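Local coordinates for protein MaoC-like dehydratase (Phytophthora Capsici, PDB 3KH8) that probably catalyses the reversible hydration of unsaturated acyl-CoA thioesters, as a hot dog-fold member of the MaoC and hydratase 2 family of lyases, at residues Ala52-Arg57 and Pro85-Cys90; Val149-Asp154 and Leu160-Thr165. All blocks are in the same frame, centred on the assembly; numbering follows the deposited sequence.

Contact 1. Residues Ala52-Arg57 and Pro85-Cys90; sequences ATYNQR and PLYPVC
The carbonyl oxygen of Tyr87 accepts the N-H of Cys90, with Tyr87 O and Cys90 N 2.8 Å apart, in a short 3-10 turn that sets the base of the tyrosine whose ring reaches across to Tyr54. The contact lies in the N-terminal, hydratase 2-like half of this hot dog-fold protein: Tyr54 lies near the end of strand 48-54, shortly before helix 56-65, and Tyr87 lies in the irregular connection between helices 71-74 and 91-94. The rings form an offset edge-to-face pair, the edge of Tyr87 directed at the face of Tyr54, with centroids 6.0 Å apart and planes inclined at 68°. Tyr87 CG is trans to its own main-chain nitrogen (chi1 179°), which extends the ring away from the turn and brings its hydroxyl end to the base of Tyr54. With chi1 at 66°, the Tyr54 ring instead folds back over its own backbone; CB faces Tyr87 while the phenol leads off toward Asp137, whose backbone O is hydrogen-bonded to Tyr54 OH. A second ring, Tyr62 of helix 56-65, meets Tyr87 edge-to-face, so this buried aromatic group ties the loop to strand 48-54 and helix 56-65. That helix begins with a capping box between Asn55 and Asp58, and Arg57 in its first turn forms a salt bridge with Asp58 of the second subunit. Tyr54 CB lies at the rim of the Tyr87 ring, near its plane, 3.6 Å from Tyr87 OH and 3.8 Å from Tyr87 CE2.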
loop_
_atom_site.group_PDB
_atom_site.type_symbol
_atom_site.label_atom_id
_atom_site.label_comp_id
_atom_site.label_asym_id
_atom_site.label_seq_id
_atom_site.Cartn_x
_atom_site.Cartn_y
_atom_site.Cartn_z
ATOM N N ALA A 52 17.932 7.268 -7.886
ATOM C CA ALA A 52 16.627 6.753 -7.486
ATOM C C ALA A 52 16.602 5.242 -7.646
ATOM O O ALA A 52 17.107 4.698 -8.634
ATOM C CB ALA A 52 15.516 7.402 -8.299
ATOM N N THR A 53 16.016 4.571 -6.662
ATOM C CA THR A 53 15.944 3.117 -6.643
ATOM C C THR A 53 14.535 2.689 -6.251
ATOM O O THR A 53 13.934 3.262 -5.343
ATOM C CB THR A 53 16.995 2.531 -5.663
ATOM O OG1 THR A 53 18.309 2.872 -6.126
ATOM C CG2 THR A 53 16.886 1.011 -5.558
ATOM N N TYR A 54 14.013 1.701 -6.969
ATOM C CA TYR A 54 12.715 1.104 -6.671
ATOM C C TYR A 54 12.870 -0.410 -6.743
ATOM O O TYR A 54 13.696 -0.916 -7.509
ATOM C CB TYR A 54 11.657 1.566 -7.691
ATOM C CG TYR A 54 11.925 1.066 -9.097
ATOM C CD1 TYR A 54 11.309 -0.093 -9.582
ATOM C CD2 TYR A 54 12.818 1.735 -9.934
ATOM C CE1 TYR A 54 11.571 -0.562 -10.860
ATOM C CE2 TYR A 54 13.084 1.273 -11.213
ATOM C CZ TYR A 54 12.465 0.127 -11.669
ATOM O OH TYR A 54 12.740 -0.327 -12.938
ATOM N N ASN A 55 12.084 -1.131 -5.947
ATOM C CA ASN A 55 11.979 -2.580 -6.113
ATOM C C ASN A 55 10.584 -2.985 -6.594
ATOM O O ASN A 55 9.717 -2.125 -6.771
ATOM C CB ASN A 55 12.436 -3.351 -4.852
ATOM C CG ASN A 55 11.604 -3.043 -3.606
ATOM O OD1 ASN A 55 10.410 -2.756 -3.679
ATOM N ND2 ASN A 55 12.247 -3.131 -2.443
ATOM N N GLN A 56 10.381 -4.282 -6.833
ATOM C CA GLN A 56 9.082 -4.794 -7.269
ATOM C C GLN A 56 7.955 -4.396 -6.328
ATOM O O GLN A 56 6.877 -3.998 -6.772
ATOM C CB GLN A 56 9.102 -6.314 -7.370
ATOM C CG GLN A 56 9.678 -6.842 -8.643
ATOM C CD GLN A 56 9.158 -8.220 -8.970
ATOM O OE1 GLN A 56 8.934 -9.040 -8.075
ATOM N NE2 GLN A 56 8.951 -8.480 -10.254
ATOM N N ARG A 57 8.206 -4.522 -5.029
ATOM C CA ARG A 57 7.210 -4.192 -4.014
ATOM C C ARG A 57 6.758 -2.727 -4.116
ATOM O O ARG A 57 5.574 -2.437 -3.954
ATOM C CB ARG A 57 7.749 -4.518 -2.620
ATOM C CG ARG A 57 6.789 -4.265 -1.471
ATOM C CD ARG A 57 7.391 -4.790 -0.186
ATOM N NE ARG A 57 6.566 -4.524 0.986
ATOM C CZ ARG A 57 6.928 -3.723 1.983
ATOM N NH1 ARG A 57 8.106 -3.106 1.949
ATOM N NH2 ARG A 57 6.124 -3.544 3.023
ATOM N N PRO A 85 2.999 2.781 -16.083
ATOM C CA PRO A 85 3.826 3.737 -16.832
ATOM C C PRO A 85 4.054 5.108 -16.185
ATOM O O PRO A 85 5.069 5.748 -16.467
ATOM C CB PRO A 85 3.069 3.882 -18.156
ATOM C CG PRO A 85 2.429 2.560 -18.335
ATOM C CD PRO A 85 1.959 2.189 -16.948
ATOM N N LEU A 86 3.137 5.551 -15.330
ATOM C CA LEU A 86 3.286 6.843 -14.662
ATOM C C LEU A 86 4.213 6.804 -13.438
ATOM O O LEU A 86 4.564 7.856 -12.895
ATOM C CB LEU A 86 1.918 7.415 -14.261
ATOM C CG LEU A 86 1.870 8.929 -13.992
ATOM C CD1 LEU A 86 1.972 9.720 -15.298
ATOM C CD2 LEU A 86 0.611 9.316 -13.227
ATOM N N TYR A 87 4.615 5.609 -13.003
ATOM C CA TYR A 87 5.400 5.486 -11.764
ATOM C C TYR A 87 6.619 6.426 -11.623
ATOM O O TYR A 87 6.864 6.928 -10.526
ATOM C CB TYR A 87 5.781 4.022 -11.452
ATOM C CG TYR A 87 6.609 3.897 -10.189
ATOM C CD1 TYR A 87 6.049 4.160 -8.941
ATOM C CD2 TYR A 87 7.957 3.549 -10.243
ATOM C CE1 TYR A 87 6.811 4.065 -7.769
ATOM C CE2 TYR A 87 8.727 3.455 -9.081
ATOM C CZ TYR A 87 8.145 3.711 -7.854
ATOM O OH TYR A 87 8.894 3.622 -6.707
ATOM N N PRO A 88 7.377 6.684 -12.715
ATOM C CA PRO A 88 8.525 7.598 -12.577
ATOM C C PRO A 88 8.261 8.938 -11.860
ATOM O O PRO A 88 9.185 9.478 -11.257
ATOM C CB PRO A 88 8.954 7.826 -14.027
ATOM C CG PRO A 88 8.651 6.538 -14.682
ATOM C CD PRO A 88 7.364 6.056 -14.052
ATOM N N VAL A 89 7.027 9.452 -11.890
ATOM C CA VAL A 89 6.694 10.695 -11.167
ATOM C C VAL A 89 6.957 10.618 -9.661
ATOM O O VAL A 89 7.122 11.647 -9.005
ATOM C CB VAL A 89 5.223 11.181 -11.392
ATOM C CG1 VAL A 89 4.943 11.369 -12.866
ATOM C CG2 VAL A 89 4.196 10.235 -10.746
ATOM N N CYS A 90 6.976 9.400 -9.122
ATOM C CA CYS A 90 7.214 9.191 -7.696
ATOM C C CYS A 90 8.690 9.228 -7.327
ATOM O O CYS A 90 9.031 9.503 -6.182
ATOM C CB CYS A 90 6.607 7.857 -7.245
ATOM S SG CYS A 90 4.816 7.865 -7.276
#

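Contact 2. Residues Val149-Asp154 and Leu160-Thr165; sequences VISFYD and LMETQT
Val149 and Thr163 form a non-hydrogen-bonded antiparallel pair, and a chi1 of 176° carries Val149 CG1 to Met161 CG, 3.8 Å away. At Ile150 the pairing slips by one residue. Ile150 N donates to Glu162 O at 2.9 Å, while Ser151 N reaches the same oxygen only weakly, at 3.5 Å; with both residues facing Glu162, this is a classic beta bulge. Within the bulge the Ile150 side chain lies across that of Gln164, its CD1 3.6 Å from Gln164 OE1 and its CG2 packed against Gln164 CB. Ser151 OG donates to Glu162 OE1 at 2.9 Å, on the anti side of the carboxylate and somewhat out of its plane. That oxygen also takes a salt bridge from Arg194 NE, and Ser151 OG is hydrogen-bonded to Arg194 N, so the buried polar pair is held from outside the hairpin. Strands 141-154 and 158-169 are adjacent in the curved antiparallel sheet of the hot dog fold. Phe152 turns back to the Val149 face, where Ile42 of helix 39-44 touches both residues. Phe152 CD1 touches Met161 CG at 3.9 Å, and Met161 SD lies at the ring edge, 5.3 Å from the Phe152 centroid, in a Met-aromatic contact. Tyr153 and Leu160 exchange two backbone hydrogen bonds, Tyr153 N to Leu160 O and Leu160 N to Tyr153 O, both 2.9 Å, while Tyr153 OH is hydrogen-bonded to Arg194 O.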
loop_
_atom_site.group_PDB
_atom_site.type_symbol
_atom_site.label_atom_id
_atom_site.label_comp_id
_atom_site.label_asym_id
_atom_site.label_seq_id
_atom_site.Cartn_x
_atom_site.Cartn_y
_atom_site.Cartn_z
ATOM N N VAL A 149 15.809 23.545 -13.394
ATOM C CA VAL A 149 14.753 24.519 -13.679
ATOM C C VAL A 149 14.937 25.015 -15.115
ATOM O O VAL A 149 15.994 25.550 -15.458
ATOM C CB VAL A 149 14.772 25.701 -12.681
ATOM C CG1 VAL A 149 13.724 26.750 -13.061
ATOM C CG2 VAL A 149 14.536 25.208 -11.259
ATOM N N ILE A 150 13.913 24.821 -15.947
ATOM C CA ILE A 150 14.004 25.127 -17.384
ATOM C C ILE A 150 13.146 26.317 -17.833
ATOM O O ILE A 150 13.312 26.820 -18.946
ATOM C CB ILE A 150 13.699 23.886 -18.273
ATOM C CG1 ILE A 150 12.283 23.353 -18.007
ATOM C CG2 ILE A 150 14.766 22.808 -18.067
ATOM C CD1 ILE A 150 11.785 22.353 -19.037
ATOM N N SER A 151 12.228 26.749 -16.970
ATOM C CA SER A 151 11.371 27.900 -17.247
ATOM C C SER A 151 11.042 28.688 -15.989
ATOM O O SER A 151 10.882 28.118 -14.910
ATOM C CB SER A 151 10.062 27.465 -17.917
ATOM O OG SER A 151 10.292 26.945 -19.211
ATOM N N PHE A 152 10.943 30.005 -16.150
ATOM C CA PHE A 152 10.461 30.895 -15.105
ATOM C C PHE A 152 9.654 31.995 -15.789
ATOM O O PHE A 152 10.202 33.025 -16.196
ATOM C CB PHE A 152 11.630 31.475 -14.302
ATOM C CG PHE A 152 11.262 31.901 -12.907
ATOM C CD1 PHE A 152 11.278 30.984 -11.859
ATOM C CD2 PHE A 152 10.907 33.219 -12.638
ATOM C CE1 PHE A 152 10.942 31.372 -10.566
ATOM C CE2 PHE A 152 10.567 33.618 -11.345
ATOM C CZ PHE A 152 10.587 32.693 -10.308
ATOM N N TYR A 153 8.352 31.759 -15.934
ATOM C CA TYR A 153 7.497 32.635 -16.730
ATOM C C TYR A 153 6.592 33.519 -15.888
ATOM O O TYR A 153 6.038 33.077 -14.881
ATOM C CB TYR A 153 6.648 31.819 -17.709
ATOM C CG TYR A 153 7.386 31.362 -18.949
ATOM C CD1 TYR A 153 7.905 32.289 -19.855
ATOM C CD2 TYR A 153 7.551 30.005 -19.227
ATOM C CE1 TYR A 153 8.580 31.879 -20.998
ATOM C CE2 TYR A 153 8.227 29.581 -20.375
ATOM C CZ TYR A 153 8.735 30.526 -21.252
ATOM O OH TYR A 153 9.400 30.126 -22.386
ATOM N N ASP A 154 6.450 34.772 -16.317
ATOM C CA ASP A 154 5.477 35.681 -15.728
ATOM C C ASP A 154 4.138 35.483 -16.435
ATOM O O ASP A 154 4.004 35.774 -17.626
ATOM C CB ASP A 154 5.948 37.137 -15.839
ATOM C CG ASP A 154 5.028 38.117 -15.113
ATOM O OD1 ASP A 154 4.013 37.685 -14.525
ATOM O OD2 ASP A 154 5.325 39.331 -15.129
ATOM N N LEU A 160 4.964 30.822 -13.372
ATOM C CA LEU A 160 5.092 29.392 -13.657
ATOM C C LEU A 160 6.559 28.968 -13.709
ATOM O O LEU A 160 7.294 29.343 -14.628
ATOM C CB LEU A 160 4.373 28.997 -14.953
ATOM C CG LEU A 160 4.468 27.508 -15.332
ATOM C CD1 LEU A 160 3.597 26.635 -14.431
ATOM C CD2 LEU A 160 4.118 27.284 -16.796
ATOM N N MET A 161 6.972 28.195 -12.707
ATOM C CA MET A 161 8.303 27.596 -12.690
ATOM C C MET A 161 8.227 26.148 -13.169
ATOM O O MET A 161 7.496 25.335 -12.600
ATOM C CB MET A 161 8.916 27.662 -11.287
ATOM C CG MET A 161 10.378 27.225 -11.235
ATOM S SD MET A 161 11.153 27.421 -9.617
ATOM C CE MET A 161 10.437 26.057 -8.701
ATOM N N GLU A 162 8.980 25.837 -14.219
ATOM C CA GLU A 162 9.036 24.476 -14.742
ATOM C C GLU A 162 10.343 23.799 -14.347
ATOM O O GLU A 162 11.423 24.317 -14.630
ATOM C CB GLU A 162 8.871 24.458 -16.261
ATOM C CG GLU A 162 7.491 24.877 -16.756
ATOM C CD GLU A 162 7.296 24.596 -18.237
ATOM O OE1 GLU A 162 8.199 24.923 -19.038
ATOM O OE2 GLU A 162 6.235 24.049 -18.603
ATOM N N THR A 163 10.225 22.650 -13.684
ATOM C CA THR A 163 11.378 21.851 -13.266
ATOM C C THR A 163 11.396 20.525 -14.023
ATOM O O THR A 163 10.460 19.721 -13.926
ATOM C CB THR A 163 11.380 21.595 -11.736
ATOM O OG1 THR A 163 11.426 22.846 -11.041
ATOM C CG2 THR A 163 12.580 20.744 -11.315
ATOM N N GLN A 164 12.470 20.316 -14.780
ATOM C CA GLN A 164 12.646 19.120 -15.578
ATOM C C GLN A 164 13.463 18.077 -14.822
ATOM O O GLN A 164 14.432 18.409 -14.143
ATOM C CB GLN A 164 13.336 19.472 -16.896
ATOM C CG GLN A 164 13.612 18.292 -17.815
ATOM C CD GLN A 164 14.280 18.718 -19.109
ATOM O OE1 GLN A 164 13.723 19.498 -19.877
ATOM N NE2 GLN A 164 15.483 18.207 -19.355
ATOM N N THR A 165 13.053 16.820 -14.950
ATOM C CA THR A 165 13.808 15.697 -14.409
ATOM C C THR A 165 14.014 14.666 -15.506
ATOM O O THR A 165 13.056 14.206 -16.127
ATOM C CB THR A 165 13.092 15.052 -13.200
ATOM O OG1 THR A 165 12.923 16.031 -12.172
ATOM C CG2 THR A 165 13.906 13.883 -12.644
#

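Overall arrangement
Contacts 1 and 2 follow one another along the chain and reach the same sheet, in which strand 48-54 lies beside strand 141-154. Their centres are about 23 Å apart and their nearest atoms about 7 Å apart, so they do not touch. Contact 1 packs a connecting loop against the C-terminal end of strand 48-54, close to the subunit interface; contact 2 joins two strands of the sheet itself, and the second subunit does not touch it. Neither carries the hydratase 2 motif, which in this family lies in the MaoC-like half. Arg57 of contact 1 does meet Leu225 O and Tyr229 of the second subunit, in a stretch that resembles that motif.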